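PDB 2GP4: 6-phosphogluconate dehydratase from Shewanella oneidensis, which catalyses the dehydration of 6-phosphogluconate to 2-keto-3-deoxy-6-phosphogluconate, a step of the Entner-Doudoroff pathway, and is caught here without its iron-sulfur cluster. Local coordinates for residues V338-F343 with S613-A618; R449-V454 with A542-P547; G141-L146 with K500-P505; N303-V308 with H387-T392. All blocks are in the same frame, centred on the assembly; numbering follows the deposited sequence.

Interaction 1. Residues V338-F343 with S613-A618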
loop_
_atom_site.group_PDB
_atom_site.type_symbol
_atom_site.label_atom_id
_atom_site.label_comp_id
_atom_site.label_asym_id
_atom_site.label_seq_id
_atom_site.Cartn_x
_atom_site.Cartn_y
_atom_site.Cartn_z
ATOM N N VAL A 338 12.211 5.252 -4.204
ATOM C CA VAL A 338 11.989 5.126 -2.759
ATOM C C VAL A 338 12.391 3.722 -2.287
ATOM O O VAL A 338 12.059 2.726 -2.935
ATOM C CB VAL A 338 10.492 5.380 -2.394
ATOM C CG1 VAL A 338 10.218 5.099 -0.917
ATOM C CG2 VAL A 338 10.065 6.802 -2.748
ATOM N N ASN A 339 13.109 3.635 -1.167
ATOM C CA ASN A 339 13.495 2.329 -0.618
ATOM C C ASN A 339 13.010 2.094 0.825
ATOM O O ASN A 339 12.328 2.940 1.398
ATOM C CB ASN A 339 15.011 2.078 -0.781
ATOM C CG ASN A 339 15.882 3.112 -0.057
ATOM O OD1 ASN A 339 17.028 3.353 -0.457
ATOM N ND2 ASN A 339 15.357 3.713 1.007
ATOM N N TRP A 340 13.369 0.949 1.403
ATOM C CA TRP A 340 12.962 0.609 2.770
ATOM C C TRP A 340 13.562 1.501 3.850
ATOM O O TRP A 340 12.985 1.636 4.922
ATOM C CB TRP A 340 13.218 -0.871 3.090
ATOM C CG TRP A 340 12.285 -1.803 2.379
ATOM C CD1 TRP A 340 11.070 -1.489 1.823
ATOM C CD2 TRP A 340 12.469 -3.206 2.169
ATOM N NE1 TRP A 340 10.497 -2.606 1.272
ATOM C CE2 TRP A 340 11.327 -3.677 1.471
ATOM C CE3 TRP A 340 13.487 -4.114 2.492
ATOM C CZ2 TRP A 340 11.181 -5.010 1.089
ATOM C CZ3 TRP A 340 13.340 -5.440 2.116
ATOM C CH2 TRP A 340 12.193 -5.876 1.421
ATOM N N ASP A 341 14.709 2.109 3.571
ATOM C CA ASP A 341 15.288 3.088 4.495
ATOM C C ASP A 341 14.359 4.295 4.640
ATOM O O ASP A 341 14.255 4.874 5.721
ATOM C CB ASP A 341 16.659 3.556 4.021
ATOM C CG ASP A 341 17.637 2.416 3.829
ATOM O OD1 ASP A 341 17.830 1.995 2.672
ATOM O OD2 ASP A 341 18.224 1.953 4.825
ATOM N N ASP A 342 13.691 4.673 3.547
ATOM C CA ASP A 342 12.703 5.745 3.594
ATOM C C ASP A 342 11.542 5.374 4.510
ATOM O O ASP A 342 11.166 6.157 5.370
ATOM C CB ASP A 342 12.177 6.090 2.199
ATOM C CG ASP A 342 13.289 6.425 1.211
ATOM O OD1 ASP A 342 14.329 6.997 1.616
ATOM O OD2 ASP A 342 13.110 6.113 0.015
ATOM N N PHE A 343 10.995 4.170 4.330
ATOM C CA PHE A 343 9.828 3.720 5.093
ATOM C C PHE A 343 10.130 3.625 6.585
ATOM O O PHE A 343 9.367 4.126 7.415
ATOM C CB PHE A 343 9.321 2.369 4.573
ATOM C CG PHE A 343 8.477 2.471 3.334
ATOM C CD1 PHE A 343 7.102 2.672 3.426
ATOM C CD2 PHE A 343 9.051 2.356 2.076
ATOM C CE1 PHE A 343 6.318 2.768 2.285
ATOM C CE2 PHE A 343 8.272 2.445 0.928
ATOM C CZ PHE A 343 6.905 2.652 1.034
ATOM N N SER A 613 12.490 -7.179 -6.976
ATOM C CA SER A 613 12.413 -7.355 -5.535
ATOM C C SER A 613 11.272 -6.516 -4.953
ATOM O O SER A 613 10.969 -5.440 -5.480
ATOM C CB SER A 613 13.725 -6.896 -4.922
ATOM O OG SER A 613 13.900 -5.509 -5.164
ATOM N N PRO A 614 10.633 -7.004 -3.872
ATOM C CA PRO A 614 9.636 -6.210 -3.144
ATOM C C PRO A 614 10.051 -4.753 -2.870
ATOM O O PRO A 614 9.229 -3.843 -3.021
ATOM C CB PRO A 614 9.475 -6.983 -1.835
ATOM C CG PRO A 614 9.733 -8.403 -2.230
ATOM C CD PRO A 614 10.785 -8.356 -3.295
ATOM N N GLU A 615 11.309 -4.536 -2.495
ATOM C CA GLU A 615 11.816 -3.191 -2.193
ATOM C C GLU A 615 11.857 -2.287 -3.435
ATOM O O GLU A 615 11.851 -1.058 -3.312
ATOM C CB GLU A 615 13.193 -3.273 -1.520
ATOM C CG GLU A 615 13.869 -1.931 -1.247
ATOM C CD GLU A 615 15.009 -2.016 -0.246
ATOM O OE1 GLU A 615 15.739 -3.034 -0.235
ATOM O OE2 GLU A 615 15.182 -1.050 0.526
ATOM N N THR A 616 11.911 -2.903 -4.618
ATOM C CA THR A 616 11.889 -2.168 -5.886
ATOM C C THR A 616 10.498 -2.214 -6.510
ATOM O O THR A 616 10.313 -1.817 -7.665
ATOM C CB THR A 616 12.954 -2.678 -6.903
ATOM O OG1 THR A 616 12.826 -4.094 -7.079
ATOM C CG2 THR A 616 14.375 -2.344 -6.424
ATOM N N GLY A 617 9.530 -2.705 -5.734
ATOM C CA GLY A 617 8.119 -2.662 -6.105
ATOM C C GLY A 617 7.556 -3.923 -6.729
ATOM O O GLY A 617 6.391 -3.946 -7.128
ATOM N N ALA A 618 8.373 -4.974 -6.803
ATOM C CA ALA A 618 8.022 -6.211 -7.522
ATOM C C ALA A 618 7.472 -5.928 -8.925
ATOM O O ALA A 618 6.397 -6.415 -9.310
ATOM C CB ALA A 618 7.057 -7.066 -6.703
HETATM O O HOH W 1 13.425 0.946 -4.336
#
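Trp340 and Glu615 meet through packing of the glutamate over the indole face and a hydrogen bond to the backbone. In the polar part, the amide N of Trp340, in the first turn of helix 340-347, donates to Glu615 OE2 at 2.8 Å and 160°. The oxygen is met on its anti side, slightly out of the carboxylate plane. A water supplies a second link, donating to Val338 O at 2.6 Å and to Glu615 O at 2.7 Å.

The stacking part follows from the same side chain. Glu615 runs extended, with CG anti to its backbone N (chi1 176°), which carries the chain across one face of the indole. Its CB lies over the six-membered ring, 3.6 Å from the centroid, in a CH-pi contact, and the carboxylate is turned 20° from the ring plane, with CD 3.7 Å from Trp340 CD2. At the indole edge, Pro614 CB approaches Trp340 CZ2 at 3.9 Å.

Arg449 forms salt bridges with both Glu615 OE2 and Asp341 OD1. OE2 is thus gripped by a helix-start amide and a guanidinium, which probably favours the ionised carboxylate and offsets the closeness of the two acids.

Interaction 2. Residues R449-V454 with A542-P547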
loop_
_atom_site.group_PDB
_atom_site.type_symbol
_atom_site.label_atom_id
_atom_site.label_comp_id
_atom_site.label_asym_id
_atom_site.label_seq_id
_atom_site.Cartn_x
_atom_site.Cartn_y
_atom_site.Cartn_z
ATOM N N ARG A 449 17.722 -8.305 3.321
ATOM C CA ARG A 449 16.879 -7.196 3.750
ATOM C C ARG A 449 15.425 -7.648 3.815
ATOM O O ARG A 449 14.937 -8.325 2.907
ATOM C CB ARG A 449 17.029 -6.003 2.798
ATOM C CG ARG A 449 18.445 -5.404 2.742
ATOM C CD ARG A 449 18.633 -4.418 1.566
ATOM N NE ARG A 449 17.740 -3.259 1.665
ATOM C CZ ARG A 449 17.990 -2.169 2.387
ATOM N NH1 ARG A 449 19.114 -2.068 3.091
ATOM N NH2 ARG A 449 17.112 -1.175 2.414
ATOM N N ALA A 450 14.743 -7.282 4.897
ATOM C CA ALA A 450 13.315 -7.551 5.043
ATOM C C ALA A 450 12.631 -6.403 5.786
ATOM O O ALA A 450 13.279 -5.459 6.221
ATOM C CB ALA A 450 13.100 -8.874 5.773
ATOM N N VAL A 451 11.314 -6.478 5.920
ATOM C CA VAL A 451 10.586 -5.529 6.756
ATOM C C VAL A 451 9.811 -6.275 7.844
ATOM O O VAL A 451 9.546 -7.473 7.721
ATOM C CB VAL A 451 9.655 -4.586 5.935
ATOM C CG1 VAL A 451 10.474 -3.688 5.004
ATOM C CG2 VAL A 451 8.620 -5.370 5.148
ATOM N N ILE A 452 9.474 -5.556 8.911
ATOM C CA ILE A 452 8.709 -6.100 10.026
ATOM C C ILE A 452 7.746 -5.042 10.565
ATOM O O ILE A 452 8.118 -3.867 10.691
ATOM C CB ILE A 452 9.645 -6.650 11.167
ATOM C CG1 ILE A 452 8.830 -7.327 12.280
ATOM C CG2 ILE A 452 10.550 -5.546 11.735
ATOM C CD1 ILE A 452 9.636 -8.271 13.168
ATOM N N LYS A 453 6.511 -5.464 10.852
ATOM C CA LYS A 453 5.577 -4.657 11.626
ATOM C C LYS A 453 5.616 -5.048 13.097
ATOM O O LYS A 453 5.302 -6.190 13.460
ATOM C CB LYS A 453 4.147 -4.764 11.092
ATOM C CG LYS A 453 3.856 -3.876 9.879
ATOM C CD LYS A 453 4.139 -2.385 10.106
ATOM C CE LYS A 453 3.209 -1.764 11.140
ATOM N NZ LYS A 453 1.766 -1.914 10.797
ATOM N N VAL A 454 6.005 -4.092 13.934
ATOM C CA VAL A 454 6.151 -4.330 15.366
ATOM C C VAL A 454 5.027 -3.677 16.174
ATOM O O VAL A 454 5.020 -3.748 17.402
ATOM C CB VAL A 454 7.542 -3.871 15.894
ATOM C CG1 VAL A 454 8.642 -4.729 15.297
ATOM C CG2 VAL A 454 7.798 -2.391 15.598
ATOM N N ALA A 542 9.583 -11.391 10.008
ATOM C CA ALA A 542 10.424 -10.799 8.976
ATOM C C ALA A 542 9.888 -11.233 7.619
ATOM O O ALA A 542 9.905 -12.416 7.297
ATOM C CB ALA A 542 11.862 -11.218 9.154
ATOM N N ILE A 543 9.392 -10.270 6.844
ATOM C CA ILE A 543 8.679 -10.549 5.588
ATOM C C ILE A 543 9.330 -9.848 4.390
ATOM O O ILE A 543 10.113 -8.909 4.566
ATOM C CB ILE A 543 7.168 -10.152 5.672
ATOM C CG1 ILE A 543 6.997 -8.648 5.930
ATOM C CG2 ILE A 543 6.444 -10.971 6.737
ATOM C CD1 ILE A 543 5.580 -8.130 5.725
ATOM N N HIS A 544 8.996 -10.297 3.176
ATOM C CA HIS A 544 9.568 -9.732 1.941
ATOM C C HIS A 544 11.092 -9.929 1.861
ATOM O O HIS A 544 11.775 -9.212 1.123
ATOM C CB HIS A 544 9.217 -8.233 1.792
ATOM C CG HIS A 544 7.749 -7.939 1.862
ATOM N ND1 HIS A 544 7.221 -6.716 1.516
ATOM C CD2 HIS A 544 6.699 -8.707 2.240
ATOM C CE1 HIS A 544 5.910 -6.742 1.678
ATOM N NE2 HIS A 544 5.568 -7.940 2.117
ATOM N N LEU A 545 11.611 -10.904 2.612
ATOM C CA LEU A 545 13.044 -11.218 2.602
ATOM C C LEU A 545 13.600 -11.311 1.182
ATOM O O LEU A 545 13.019 -11.957 0.301
ATOM C CB LEU A 545 13.360 -12.502 3.386
ATOM C CG LEU A 545 14.854 -12.826 3.547
ATOM C CD1 LEU A 545 15.630 -11.673 4.192
ATOM C CD2 LEU A 545 15.069 -14.113 4.332
ATOM N N THR A 546 14.733 -10.649 0.990
ATOM C CA THR A 546 15.330 -10.455 -0.311
ATOM C C THR A 546 16.851 -10.498 -0.153
ATOM O O THR A 546 17.392 -9.905 0.796
ATOM C CB THR A 546 14.860 -9.112 -0.921
ATOM O OG1 THR A 546 13.425 -9.098 -0.981
ATOM C CG2 THR A 546 15.418 -8.906 -2.333
ATOM N N PRO A 547 17.547 -11.213 -1.067
ATOM C CA PRO A 547 17.007 -11.987 -2.203
ATOM C C PRO A 547 16.156 -13.180 -1.770
ATOM O O PRO A 547 16.453 -13.813 -0.753
ATOM C CB PRO A 547 18.270 -12.474 -2.931
ATOM C CG PRO A 547 19.359 -11.568 -2.477
ATOM C CD PRO A 547 19.020 -11.266 -1.042
#
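Ile543 N donates to Val451 O at 2.9 Å in a nearly straight bond (174°), and Val451 N returns the favour to Ile543 O at 3.0 Å. Together they make Val451 and Ile543 an antiparallel hydrogen-bonded pair. A second such pair joins Arg449 and Thr546: Arg449 N reaches Thr546 O at 3.0 Å, whereas the reverse bond, from Thr546 N to Arg449 O, is weak. Leu545 adds a CA-H...O contact to that same carbonyl.

Between the two pairs one strand spends two steps and the other three. The extra residue is accommodated around His544, whose positive phi (63°) turns the chain through a corner. Thr546 OG1 ties this corner down by donating to His544 O at 2.7 Å.

On the face carrying Arg449, Val451, Ile543 and Thr546, Val451 and Ile543 pack against each other. Ile543 places CG1 between its backbone N and carbonyl carbon (chi1 62°), which brings that atom to 3.7 Å from Val451 CG2. The same valine methyl also lies over one face of the His544 imidazole, 4.1 Å from ND1. Off that face, Ala450 CB lies 3.2 Å from Ile543 O, with Ala542 CB and Leu545 CD1 farther off. Trp340 lies against Arg449, Val451 and His544, bringing a helix start onto the strands.

The shift of register is a beta bulge. It lies where strand 448-453, itself bonded to strand 440-445, joins strand 541-546 within the mixed eight-stranded sheet of the C-terminal domain.

Interaction 3. Residues G141-L146 with K500-P505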
loop_
_atom_site.group_PDB
_atom_site.type_symbol
_atom_site.label_atom_id
_atom_site.label_comp_id
_atom_site.label_asym_id
_atom_site.label_seq_id
_atom_site.Cartn_x
_atom_site.Cartn_y
_atom_site.Cartn_z
ATOM N N GLY A 141 -5.473 -19.089 -7.237
ATOM C CA GLY A 141 -5.724 -17.805 -7.896
ATOM C C GLY A 141 -5.062 -16.640 -7.176
ATOM O O GLY A 141 -4.802 -15.593 -7.773
HETATM N N MSE A 142 -4.776 -16.836 -5.890
HETATM C CA MSE A 142 -4.080 -15.845 -5.072
HETATM C C MSE A 142 -2.636 -15.634 -5.570
HETATM O O MSE A 142 -2.038 -14.584 -5.337
HETATM C CB MSE A 142 -4.150 -16.253 -3.589
HETATM C CG MSE A 142 -3.432 -15.338 -2.602
HETATM SE SE MSE A 142 -3.988 -13.460 -2.679
HETATM C CE MSE A 142 -2.219 -12.644 -2.704
ATOM N N GLU A 143 -2.105 -16.621 -6.292
ATOM C CA GLU A 143 -0.764 -16.527 -6.889
ATOM C C GLU A 143 -0.708 -15.618 -8.132
ATOM O O GLU A 143 0.366 -15.402 -8.690
ATOM C CB GLU A 143 -0.201 -17.924 -7.195
ATOM C CG GLU A 143 0.216 -18.714 -5.947
ATOM C CD GLU A 143 0.572 -20.177 -6.221
ATOM O OE1 GLU A 143 0.899 -20.533 -7.377
ATOM O OE2 GLU A 143 0.537 -20.981 -5.261
ATOM N N LEU A 144 -1.859 -15.086 -8.546
ATOM C CA LEU A 144 -1.946 -14.134 -9.664
ATOM C C LEU A 144 -2.250 -12.697 -9.220
ATOM O O LEU A 144 -2.266 -11.775 -10.045
ATOM C CB LEU A 144 -3.016 -14.576 -10.672
ATOM C CG LEU A 144 -2.889 -15.901 -11.427
ATOM C CD1 LEU A 144 -4.012 -16.021 -12.452
ATOM C CD2 LEU A 144 -1.525 -16.041 -12.098
ATOM N N SER A 145 -2.498 -12.519 -7.925
ATOM C CA SER A 145 -2.927 -11.248 -7.359
ATOM C C SER A 145 -1.940 -10.094 -7.578
ATOM O O SER A 145 -2.331 -9.004 -7.997
ATOM C CB SER A 145 -3.228 -11.422 -5.872
ATOM O OG SER A 145 -3.308 -10.172 -5.215
ATOM N N LEU A 146 -0.671 -10.335 -7.285
ATOM C CA LEU A 146 0.357 -9.338 -7.521
ATOM C C LEU A 146 0.528 -9.132 -9.029
ATOM O O LEU A 146 0.612 -7.996 -9.506
ATOM C CB LEU A 146 1.681 -9.788 -6.905
ATOM C CG LEU A 146 2.791 -8.781 -6.576
ATOM C CD1 LEU A 146 4.118 -9.376 -7.014
ATOM C CD2 LEU A 146 2.603 -7.388 -7.189
ATOM N N LYS A 500 9.017 -14.184 -7.646
ATOM C CA LYS A 500 9.484 -15.061 -8.729
ATOM C C LYS A 500 9.102 -16.525 -8.522
ATOM O O LYS A 500 8.857 -17.248 -9.486
ATOM C CB LYS A 500 10.999 -14.935 -8.931
ATOM C CG LYS A 500 11.478 -13.579 -9.454
ATOM C CD LYS A 500 12.933 -13.672 -9.923
ATOM C CE LYS A 500 13.508 -12.316 -10.322
ATOM N NZ LYS A 500 13.674 -11.403 -9.148
ATOM N N ALA A 501 9.046 -16.961 -7.266
ATOM C CA ALA A 501 8.773 -18.361 -6.961
ATOM C C ALA A 501 7.355 -18.772 -7.325
ATOM O O ALA A 501 7.159 -19.708 -8.095
ATOM C CB ALA A 501 9.054 -18.645 -5.505
ATOM N N ASN A 502 6.375 -18.070 -6.764
ATOM C CA ASN A 502 4.965 -18.398 -6.951
ATOM C C ASN A 502 4.043 -17.164 -7.043
ATOM O O ASN A 502 2.856 -17.246 -6.743
ATOM C CB ASN A 502 4.494 -19.355 -5.843
ATOM C CG ASN A 502 4.686 -18.782 -4.436
ATOM O OD1 ASN A 502 5.188 -17.665 -4.258
ATOM N ND2 ASN A 502 4.270 -19.548 -3.428
ATOM N N GLY A 503 4.594 -16.021 -7.439
ATOM C CA GLY A 503 3.801 -14.804 -7.586
ATOM C C GLY A 503 3.453 -14.127 -6.278
ATOM O O GLY A 503 2.579 -13.262 -6.241
HETATM N N MSE A 504 4.144 -14.532 -5.211
HETATM C CA MSE A 504 3.988 -13.978 -3.861
HETATM C C MSE A 504 2.535 -13.950 -3.347
HETATM O O MSE A 504 1.959 -12.880 -3.169
HETATM C CB MSE A 504 4.643 -12.587 -3.783
HETATM C CG MSE A 504 5.104 -12.151 -2.397
HETATM SE SE MSE A 504 5.635 -10.260 -2.382
HETATM C CE MSE A 504 4.016 -9.542 -3.195
ATOM N N PRO A 505 1.931 -15.129 -3.108
ATOM C CA PRO A 505 0.581 -15.102 -2.551
ATOM C C PRO A 505 0.588 -14.716 -1.068
ATOM O O PRO A 505 1.541 -15.029 -0.355
ATOM C CB PRO A 505 0.114 -16.552 -2.713
ATOM C CG PRO A 505 1.367 -17.358 -2.657
ATOM C CD PRO A 505 2.416 -16.509 -3.313
HETATM O O HOH W 2 -0.073 -12.561 -5.419
HETATM O O HOH W 3 1.050 -12.780 -8.396
HETATM O O HOH W 4 3.305 -22.326 -4.293
#
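Glu143 and Pro505 lie side by side and point the same way, with Glu143 CG 3.7 Å from Pro505 CG. The glutamate sets CG anti to its carbonyl carbon (chi1 -72°) and then runs extended, its methylenes passing beside the proline ring and over the carbonyl O of Asn502. CG comes to 3.1 Å from Asn502 O, a close approach. The glutamate and asparagine side chains cross at about a right angle, while their carboxylate and amide planes are tilted well short of perpendicular. The charged end has its main partner in Arg601, a salt bridge through OE1, while a water links OE2 to Asn502 ND2, which also bonds Gln497.

Two selenomethionines fill the other side chain contacts. With CG anti to its backbone N, Met142 sets CG 3.7 Å from Pro505 CB; bends at chi2 (55°) and chi3 then bring CE near Pro505 CA. Met504 stays extended as far as its selenium and bends only at chi3 (52°). This turn brings CE to 3.7 Å from Leu146 CG, the two side chains crossing at a slant.

Polar backbone atoms are joined through water. One water accepts from Leu146 N at 3.0 Å and lies near enough to Met142 O and Gly503 O to donate; a second lies 2.7 Å from both Glu143 O and Gly503 O. Acceptors here outnumber the available protons, so these donor bonds are probably shared.

The chemistry is therefore divided: methylene and methyl groups make the direct packing, while waters meet the carbonyls across this buried junction between the N-terminal and C-terminal family regions.

Interaction 4. Residues N303-V308 with H387-T392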
loop_
_atom_site.group_PDB
_atom_site.type_symbol
_atom_site.label_atom_id
_atom_site.label_comp_id
_atom_site.label_asym_id
_atom_site.label_seq_id
_atom_site.Cartn_x
_atom_site.Cartn_y
_atom_site.Cartn_z
ATOM N N ASN A 303 4.561 13.276 -7.349
ATOM C CA ASN A 303 5.918 13.797 -7.206
ATOM C C ASN A 303 6.487 13.317 -5.882
ATOM O O ASN A 303 5.799 12.614 -5.143
ATOM C CB ASN A 303 5.953 15.331 -7.302
ATOM C CG ASN A 303 5.117 16.008 -6.227
ATOM O OD1 ASN A 303 5.385 15.874 -5.033
ATOM N ND2 ASN A 303 4.107 16.746 -6.649
ATOM N N GLU A 304 7.728 13.697 -5.588
ATOM C CA GLU A 304 8.418 13.249 -4.382
ATOM C C GLU A 304 7.651 13.575 -3.096
ATOM O O GLU A 304 7.521 12.722 -2.216
ATOM C CB GLU A 304 9.840 13.813 -4.324
ATOM C CG GLU A 304 10.719 13.466 -5.538
ATOM C CD GLU A 304 10.790 14.574 -6.593
ATOM O OE1 GLU A 304 9.760 15.210 -6.895
ATOM O OE2 GLU A 304 11.894 14.804 -7.133
ATOM N N LYS A 305 7.130 14.797 -3.004
ATOM C CA LYS A 305 6.392 15.235 -1.818
ATOM C C LYS A 305 5.077 14.478 -1.646
ATOM O O LYS A 305 4.702 14.120 -0.522
ATOM C CB LYS A 305 6.101 16.733 -1.879
ATOM C CG LYS A 305 7.313 17.625 -1.702
ATOM C CD LYS A 305 6.970 19.048 -2.075
ATOM C CE LYS A 305 8.218 19.885 -2.268
ATOM N NZ LYS A 305 8.829 20.287 -0.967
ATOM N N SER A 306 4.377 14.246 -2.757
ATOM C CA SER A 306 3.074 13.587 -2.698
ATOM C C SER A 306 3.233 12.092 -2.426
ATOM O O SER A 306 2.407 11.494 -1.739
ATOM C CB SER A 306 2.241 13.865 -3.955
ATOM O OG SER A 306 2.900 13.427 -5.128
ATOM N N ILE A 307 4.310 11.509 -2.947
ATOM C CA ILE A 307 4.691 10.134 -2.623
ATOM C C ILE A 307 5.002 9.977 -1.132
ATOM O O ILE A 307 4.476 9.070 -0.470
ATOM C CB ILE A 307 5.871 9.641 -3.506
ATOM C CG1 ILE A 307 5.385 9.353 -4.935
ATOM C CG2 ILE A 307 6.545 8.398 -2.907
ATOM C CD1 ILE A 307 4.327 8.248 -5.044
ATOM N N VAL A 308 5.839 10.866 -0.601
ATOM C CA VAL A 308 6.131 10.878 0.835
ATOM C C VAL A 308 4.829 11.014 1.645
ATOM O O VAL A 308 4.618 10.279 2.606
ATOM C CB VAL A 308 7.157 11.981 1.208
ATOM C CG1 VAL A 308 7.169 12.255 2.714
ATOM C CG2 VAL A 308 8.551 11.600 0.724
ATOM N N HIS A 387 3.502 17.322 3.532
ATOM C CA HIS A 387 3.814 18.488 2.706
ATOM C C HIS A 387 2.524 19.155 2.244
ATOM O O HIS A 387 1.671 18.506 1.643
ATOM C CB HIS A 387 4.654 18.076 1.492
ATOM C CG HIS A 387 6.005 17.533 1.845
ATOM N ND1 HIS A 387 7.064 18.343 2.201
ATOM C CD2 HIS A 387 6.474 16.264 1.885
ATOM C CE1 HIS A 387 8.126 17.596 2.446
ATOM N NE2 HIS A 387 7.795 16.331 2.259
ATOM N N GLU A 388 2.383 20.447 2.531
ATOM C CA GLU A 388 1.194 21.208 2.150
ATOM C C GLU A 388 1.311 21.784 0.746
ATOM O O GLU A 388 0.305 21.964 0.046
ATOM C CB GLU A 388 0.944 22.352 3.133
ATOM C CG GLU A 388 -0.475 22.909 3.042
ATOM C CD GLU A 388 -0.611 24.302 3.609
ATOM O OE1 GLU A 388 -0.270 24.509 4.801
ATOM O OE2 GLU A 388 -1.081 25.190 2.861
ATOM N N ASP A 389 2.545 22.078 0.347
ATOM C CA ASP A 389 2.823 22.778 -0.899
ATOM C C ASP A 389 2.840 21.812 -2.081
ATOM O O ASP A 389 3.880 21.588 -2.709
ATOM C CB ASP A 389 4.149 23.547 -0.786
ATOM C CG ASP A 389 5.313 22.654 -0.389
ATOM O OD1 ASP A 389 5.140 21.765 0.474
ATOM O OD2 ASP A 389 6.403 22.832 -0.951
ATOM N N VAL A 390 1.679 21.239 -2.375
ATOM C CA VAL A 390 1.529 20.325 -3.505
ATOM C C VAL A 390 0.350 20.721 -4.390
ATOM O O VAL A 390 -0.636 21.304 -3.913
ATOM C CB VAL A 390 1.371 18.835 -3.047
ATOM C CG1 VAL A 390 2.701 18.274 -2.544
ATOM C CG2 VAL A 390 0.286 18.693 -1.986
ATOM N N ASN A 391 0.464 20.423 -5.684
ATOM C CA ASN A 391 -0.669 20.561 -6.589
ATOM C C ASN A 391 -1.525 19.301 -6.517
ATOM O O ASN A 391 -1.002 18.182 -6.476
ATOM C CB ASN A 391 -0.212 20.841 -8.031
ATOM C CG ASN A 391 -1.363 21.282 -8.944
ATOM O OD1 ASN A 391 -2.313 21.937 -8.507
ATOM N ND2 ASN A 391 -1.276 20.924 -10.215
ATOM N N THR A 392 -2.839 19.483 -6.469
ATOM C CA THR A 392 -3.759 18.355 -6.433
ATOM C C THR A 392 -4.810 18.522 -7.524
ATOM O O THR A 392 -4.923 19.594 -8.133
ATOM C CB THR A 392 -4.455 18.188 -5.049
ATOM O OG1 THR A 392 -5.520 19.132 -4.916
ATOM C CG2 THR A 392 -3.479 18.365 -3.895
HETATM O O HOH W 5 1.468 17.177 -6.125
#
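His387 presents one face of its imidazole to Lys305, whose CG sits over the ring centre, 3.9 Å from the centroid, in a CH-pi contact. At the ring edge, near its plane, Val308 CG1 approaches NE2 at 4.1 Å, a nitrogen hydrogen-bonded to Thr29 of helix 23-51. Both helix residues belong to the first turns of helix 304-316, which opens with a capping box: Asn303 OD1 accepts from Ser306 N at 3.0 Å, and Ser306 OG accepts from Asn303 N at 2.8 Å. The asparagine oxygen is met from above its carbonyl plane, and it also takes a weak bond from Lys305 N.

Lys305 carries most of the contact. With CG anti to its carbonyl carbon (chi1 -71°), the chain leaves the helix across the imidazole at about a right angle. It stays extended until the final bend at chi4 (-77°), and NZ then forms a salt bridge of 3.5 Å with Asp389 OD2. That aspartate is the centre of an inverse gamma turn. Since the acid is exposed, the ion pair lies at the solvent side of the contact, whereas His387 and Val390 are buried. Lower on the lysine, CB meets Val390 CG1 at 3.8 Å, so the base of the side chain touches the ring on one side and the valine on an adjacent one.

The loop is fastened to the same helix a turn further on, where Asn309 OD1 accepts from His387 N. At the capping end a water completes the link: it accepts a weak bond from Asn303 ND2, which also bonds Glu300 O, and lies 2.7 Å from Asn391 O, to which it probably donates.

Overall arrangement
From the N terminus, segment 141-146 opens interaction 3, followed by 303-308 for interaction 4 and 338-343 for interaction 1. Interaction 4 closes first, at 387-392, inside the loop of interaction 3 and crossing that of interaction 1. Segment 449-454 then opens interaction 2; segment 500-505 closes interaction 3, crossing both interactions 1 and 2. Interaction 2 closes at 542-547, nested within interaction 1, which ends last at 613-618. Interaction 4 joins parts of the helical N-terminal region and interaction 2 strands of the C-terminal sheet, while 1 and 3 bind the two regions together. Arg449 connects interactions 1 and 2; interactions 3 and 4, with centres about 32 Å apart, do not touch.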